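Long-range contacts in ethyl acetate hydrolase (PDB 5EFZ), which hydrolyses ethyl acetate to ethanol and acetate, a step in the degradation of short-chain methyl ketones such as 2-butanone: residues E193-D198 with S210-G215; V122-D127 with A270-R275. One frame throughout, in Å; residues are numbered along the deposited sequence.

Contact 1. Residues E193-D198 with S210-G215; sequences EAITTD and SAVAAG. With EDO (1,2-ethanediol), chain J.
The end of helix 182-196 meets the start of helix 213-227 at close quarters, with the CA atoms of Ile-195 and Gly-215 4.2 Å apart. Glycine makes this approach possible: its CA lies 3.3 Å from the carbonyl O of Ala-194 in a CA-H...O contact, and a CB would press on that oxygen and on the CB of Asp-198. The Ala-194 O is buried here without a conventional donor. In the turn that follows the helix, Asp-198 reaches across with CG anti to its backbone N (chi1 -174°), so that OD2 accepts the N-H of Gly-215 at 2.9 Å, a bond bent to 148° that enters from above the carboxylate plane. This helix-loop-helix connection belongs to the part of the alpha/beta hydrolase fold inserted between strands 170-174 and 296-300, and the N-terminal end of the second helix would probably favour the charged form of the acid. OD1 accepts the amide N-H of Ala-200, two residues on, so both carboxylate oxygens are held. In the same turn, O1 of an ethanediol, probably from the crystallisation liquor, sits 2.6 Å from both Thr-196 O and Asp-198 O. Apolar carbon flanks OD2: CG1 of Val-212, the N-cap residue, comes obliquely to 3.5 Å, and CB of Ala-214 to 3.6 Å. Ile-195 sets CG1 4.0 Å from Gly-215 O, its flank covered by Pro-263 and Leu-266.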
loop_
_atom_site.group_PDB
_atom_site.type_symbol
_atom_site.label_atom_id
_atom_site.label_comp_id
_atom_site.label_asym_id
_atom_site.label_seq_id
_atom_site.Cartn_x
_atom_site.Cartn_y
_atom_site.Cartn_z
ATOM N N GLU A 193 13.651 2.778 -5.595
ATOM C CA GLU A 193 14.177 1.695 -6.433
ATOM C C GLU A 193 13.438 1.610 -7.769
ATOM O O GLU A 193 14.003 1.148 -8.760
ATOM C CB GLU A 193 14.130 0.370 -5.671
ATOM C CG GLU A 193 15.199 0.371 -4.567
ATOM C CD GLU A 193 15.152 -0.812 -3.627
ATOM O OE1 GLU A 193 14.154 -1.575 -3.646
ATOM O OE2 GLU A 193 16.134 -0.959 -2.847
ATOM N N ALA A 194 12.186 2.047 -7.805
ATOM C CA ALA A 194 11.454 2.057 -9.076
ATOM C C ALA A 194 12.224 2.890 -10.113
ATOM O O ALA A 194 12.292 2.561 -11.302
ATOM C CB ALA A 194 10.063 2.624 -8.873
ATOM N N ILE A 195 12.815 3.977 -9.635
ATOM C CA ILE A 195 13.612 4.834 -10.476
ATOM C C ILE A 195 15.014 4.283 -10.672
ATOM O O ILE A 195 15.475 4.185 -11.808
ATOM C CB ILE A 195 13.705 6.230 -9.887
ATOM C CG1 ILE A 195 12.329 6.899 -10.001
ATOM C CG2 ILE A 195 14.773 7.045 -10.612
ATOM C CD1 ILE A 195 12.257 8.231 -9.242
ATOM N N THR A 196 15.699 3.913 -9.587
ATOM C CA THR A 196 17.133 3.609 -9.720
ATOM C C THR A 196 17.395 2.281 -10.411
ATOM O O THR A 196 18.490 2.072 -10.978
ATOM C CB THR A 196 17.867 3.602 -8.364
ATOM O OG1 THR A 196 17.365 2.540 -7.552
ATOM C CG2 THR A 196 17.710 4.952 -7.620
ATOM N N THR A 197 16.408 1.389 -10.422
ATOM C CA THR A 197 16.613 0.124 -11.143
ATOM C C THR A 197 16.376 0.205 -12.668
ATOM O O THR A 197 16.603 -0.766 -13.388
ATOM C CB THR A 197 15.711 -0.983 -10.597
ATOM O OG1 THR A 197 14.344 -0.571 -10.706
ATOM C CG2 THR A 197 16.048 -1.257 -9.138
ATOM N N ASP A 198 15.880 1.337 -13.149
ATOM C CA ASP A 198 15.779 1.574 -14.587
ATOM C C ASP A 198 17.197 1.717 -15.134
ATOM O O ASP A 198 17.928 2.613 -14.697
ATOM C CB ASP A 198 14.952 2.847 -14.830
ATOM C CG ASP A 198 14.659 3.100 -16.304
ATOM O OD1 ASP A 198 15.266 2.443 -17.167
ATOM O OD2 ASP A 198 13.815 3.983 -16.584
ATOM N N SER A 210 13.252 12.292 -19.795
ATOM C CA SER A 210 12.461 11.443 -20.674
ATOM C C SER A 210 13.049 10.033 -20.876
ATOM O O SER A 210 12.313 9.070 -21.095
ATOM C CB SER A 210 12.313 12.141 -22.027
ATOM O OG SER A 210 11.596 11.327 -22.931
ATOM N N ALA A 211 14.374 9.922 -20.792
ATOM C CA ALA A 211 15.059 8.645 -20.988
ATOM C C ALA A 211 14.689 7.667 -19.886
ATOM O O ALA A 211 14.717 6.452 -20.088
ATOM C CB ALA A 211 16.547 8.848 -21.021
ATOM N N VAL A 212 14.337 8.209 -18.721
ATOM C CA VAL A 212 14.030 7.413 -17.541
ATOM C C VAL A 212 12.508 7.243 -17.379
ATOM O O VAL A 212 12.016 7.048 -16.280
ATOM C CB VAL A 212 14.621 8.066 -16.232
ATOM C CG1 VAL A 212 14.670 7.075 -15.080
ATOM C CG2 VAL A 212 16.035 8.594 -16.491
ATOM N N ALA A 213 11.776 7.302 -18.488
ATOM C CA ALA A 213 10.322 7.203 -18.440
ATOM C C ALA A 213 9.817 5.897 -17.798
ATOM O O ALA A 213 8.794 5.906 -17.103
ATOM C CB ALA A 213 9.750 7.359 -19.850
ATOM N N ALA A 214 10.502 4.778 -18.036
ATOM C CA ALA A 214 10.046 3.507 -17.453
ATOM C C ALA A 214 10.077 3.570 -15.925
ATOM O O ALA A 214 9.115 3.185 -15.268
ATOM C CB ALA A 214 10.873 2.335 -17.951
ATOM N N GLY A 215 11.185 4.059 -15.365
ATOM C CA GLY A 215 11.307 4.208 -13.927
ATOM C C GLY A 215 10.269 5.183 -13.391
ATOM O O GLY A 215 9.664 4.946 -12.342
HETATM C C1 EDO J . 21.151 1.596 -13.386
HETATM O O1 EDO J . 19.736 1.645 -13.172
HETATM C C2 EDO J . 21.764 2.966 -13.152
HETATM O O2 EDO J . 22.242 3.018 -11.805
#

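Contact 2. Residues V122-D127 with A270-R275; sequences VRIGDD and AWKWQR
The start of helix 124-139 abuts the last turn of helix 263-274, the CA atoms of Arg-123 and Lys-272 5.0 Å apart. Arg-123 is the N-cap residue, and its N donates at 171° to OD2 of Asp-126, the half of a capping box that the third helical residue supplies. Lys-272 carries the contact. Its chain leaves with CG anti to the backbone N, runs beside Val-122, crosses Ile-124 at about a right angle, with CG 3.8 Å from Ile-124 CD1, then bends at chi3 (-52°) to deliver NZ to the syn lone pair of Asp-127 OD2, in a salt bridge modelled at 2.3 Å, too short to be read literally. NZ also donates to Ile-99 O and Gln-98 OE1. Ile-124 lies about 9 Å, side chain to side chain, from the inferred nucleophile Ser-151 of the alpha/beta hydrolase fold. Arg-123 extends the other way, its guanidinium salt-bridged to Glu-37. CH2 of Trp-271 sits over one guanidinium face, the planes 69° apart, and CG of Arg-123 rests at the indole edge, 3.7 Å from CZ3 of Trp-271. One water joins Arg-123 NH1 to Arg-275 O, a second Ile-124 N to Lys-272 O. An alanine at Arg-123 would probably lose the bond to Glu-37, the first water bridge and the cover on the Trp-271 edge. NE1 of Trp-271 lies over the centre of one Arg-275 guanidinium face, and Arg-275 CD over the indole rim. With three acceptors around it, a carboxylate among them, NZ is likely to stay protonated, a buried ionic link between two helices.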
loop_
_atom_site.group_PDB
_atom_site.type_symbol
_atom_site.label_atom_id
_atom_site.label_comp_id
_atom_site.label_asym_id
_atom_site.label_seq_id
_atom_site.Cartn_x
_atom_site.Cartn_y
_atom_site.Cartn_z
ATOM N N VAL A 122 20.250 16.304 1.594
ATOM C CA VAL A 122 19.647 17.412 2.321
ATOM C C VAL A 122 18.580 16.875 3.293
ATOM O O VAL A 122 17.808 15.967 2.950
ATOM C CB VAL A 122 19.027 18.421 1.347
ATOM C CG1 VAL A 122 18.386 19.597 2.090
ATOM C CG2 VAL A 122 20.100 18.937 0.371
ATOM N N ARG A 123 18.565 17.410 4.508
ATOM C CA ARG A 123 17.604 16.986 5.519
ATOM C C ARG A 123 16.505 18.044 5.718
ATOM O O ARG A 123 16.683 19.221 5.357
ATOM C CB ARG A 123 18.307 16.705 6.871
ATOM C CG ARG A 123 19.175 15.420 6.896
ATOM C CD ARG A 123 19.826 15.227 8.283
ATOM N NE ARG A 123 20.582 13.960 8.344
ATOM C CZ ARG A 123 20.062 12.776 8.673
ATOM N NH1 ARG A 123 18.778 12.654 8.973
ATOM N NH2 ARG A 123 20.850 11.701 8.705
ATOM N N ILE A 124 15.387 17.613 6.301
ATOM C CA ILE A 124 14.300 18.534 6.659
ATOM C C ILE A 124 14.852 19.721 7.456
ATOM O O ILE A 124 14.474 20.877 7.207
ATOM C CB ILE A 124 13.218 17.816 7.474
ATOM C CG1 ILE A 124 12.513 16.737 6.621
ATOM C CG2 ILE A 124 12.195 18.824 8.045
ATOM C CD1 ILE A 124 11.637 17.277 5.490
ATOM N N GLY A 125 15.772 19.448 8.383
ATOM C CA GLY A 125 16.341 20.525 9.192
ATOM C C GLY A 125 17.101 21.566 8.370
ATOM O O GLY A 125 17.160 22.753 8.746
ATOM N N ASP A 126 17.703 21.146 7.252
ATOM C CA ASP A 126 18.389 22.101 6.381
ATOM C C ASP A 126 17.387 23.060 5.739
ATOM O O ASP A 126 17.638 24.249 5.695
ATOM C CB ASP A 126 19.204 21.365 5.293
ATOM C CG ASP A 126 20.295 20.466 5.884
ATOM O OD1 ASP A 126 21.022 20.918 6.803
ATOM O OD2 ASP A 126 20.436 19.299 5.419
ATOM N N ASP A 127 16.258 22.552 5.230
ATOM C CA ASP A 127 15.191 23.433 4.740
ATOM C C ASP A 127 14.724 24.448 5.784
ATOM O O ASP A 127 14.559 25.649 5.499
ATOM C CB ASP A 127 13.984 22.613 4.292
ATOM C CG ASP A 127 14.200 21.965 2.921
ATOM O OD1 ASP A 127 14.283 22.708 1.924
ATOM O OD2 ASP A 127 14.262 20.720 2.836
ATOM N N ALA A 270 13.021 12.355 -1.837
ATOM C CA ALA A 270 12.761 11.065 -1.222
ATOM C C ALA A 270 13.728 10.744 -0.057
ATOM O O ALA A 270 13.292 10.251 1.001
ATOM C CB ALA A 270 12.823 9.930 -2.311
ATOM N N TRP A 271 15.025 10.988 -0.247
ATOM C CA TRP A 271 16.016 10.720 0.815
ATOM C C TRP A 271 15.667 11.560 2.044
ATOM O O TRP A 271 15.756 11.117 3.196
ATOM C CB TRP A 271 17.445 11.066 0.329
ATOM C CG TRP A 271 18.570 10.660 1.275
ATOM C CD1 TRP A 271 19.342 9.512 1.205
ATOM C CD2 TRP A 271 19.074 11.414 2.377
ATOM N NE1 TRP A 271 20.278 9.517 2.218
ATOM C CE2 TRP A 271 20.131 10.674 2.948
ATOM C CE3 TRP A 271 18.732 12.656 2.940
ATOM C CZ2 TRP A 271 20.835 11.118 4.064
ATOM C CZ3 TRP A 271 19.427 13.099 4.064
ATOM C CH2 TRP A 271 20.473 12.337 4.605
ATOM N N LYS A 272 15.283 12.796 1.768
ATOM C CA LYS A 272 14.975 13.762 2.816
ATOM C C LYS A 272 13.733 13.289 3.594
ATOM O O LYS A 272 13.705 13.278 4.829
ATOM C CB LYS A 272 14.728 15.138 2.199
ATOM C CG LYS A 272 14.462 16.242 3.226
ATOM C CD LYS A 272 13.974 17.535 2.537
ATOM C CE LYS A 272 14.880 17.997 1.387
ATOM N NZ LYS A 272 14.344 19.345 0.937
ATOM N N TRP A 273 12.698 12.966 2.829
ATOM C CA TRP A 273 11.429 12.476 3.369
ATOM C C TRP A 273 11.668 11.269 4.282
ATOM O O TRP A 273 11.127 11.195 5.393
ATOM C CB TRP A 273 10.507 12.136 2.178
ATOM C CG TRP A 273 9.235 11.338 2.415
ATOM C CD1 TRP A 273 8.574 11.082 3.599
ATOM C CD2 TRP A 273 8.489 10.674 1.384
ATOM N NE1 TRP A 273 7.452 10.279 3.342
ATOM C CE2 TRP A 273 7.388 10.029 1.992
ATOM C CE3 TRP A 273 8.666 10.556 0.002
ATOM C CZ2 TRP A 273 6.454 9.273 1.249
ATOM C CZ3 TRP A 273 7.742 9.796 -0.735
ATOM C CH2 TRP A 273 6.653 9.175 -0.103
ATOM N N GLN A 274 12.477 10.315 3.821
ATOM C CA GLN A 274 12.760 9.119 4.624
ATOM C C GLN A 274 13.287 9.406 6.029
ATOM O O GLN A 274 13.119 8.602 6.948
ATOM C CB GLN A 274 13.812 8.256 3.913
ATOM C CG GLN A 274 13.260 7.452 2.754
ATOM C CD GLN A 274 14.320 6.549 2.147
ATOM O OE1 GLN A 274 15.439 6.999 1.858
ATOM N NE2 GLN A 274 13.988 5.258 1.965
ATOM N N ARG A 275 13.981 10.525 6.168
ATOM C CA ARG A 275 14.753 10.787 7.394
ATOM C C ARG A 275 14.211 11.907 8.265
ATOM O O ARG A 275 14.841 12.257 9.264
ATOM C CB ARG A 275 16.200 11.075 7.006
ATOM C CG ARG A 275 16.962 9.773 6.686
ATOM C CD ARG A 275 18.139 9.990 5.773
ATOM N NE ARG A 275 18.698 8.685 5.381
ATOM C CZ ARG A 275 18.234 7.958 4.363
ATOM N NH1 ARG A 275 17.225 8.402 3.614
ATOM N NH2 ARG A 275 18.768 6.775 4.103
HETATM O O HOH W 1 16.474 14.367 9.019
HETATM O O HOH W 2 15.379 14.692 6.482
#

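From the N terminus the chain first lays down strands 26-29, 45-51, 61-65 and 92-96 of the sheet and reaches 122-127. It then passes through the inferred nucleophile Ser-151 and strand 170-174 into the helices that precede strand 296-300. Contact 1 closes a short loop there, joining two consecutive helices across eleven residues without helix or strand. At 270-275 contact 2 closes a loop of 142 residues, bringing the end of helix 263-274, from that same region, against the start of helix 124-139. Contact 1 is nested within it, and the two do not touch: their centres are 22 Å apart. Helix 263-274 connects them, packing near its start on Ile-195 and Val-212 of contact 1.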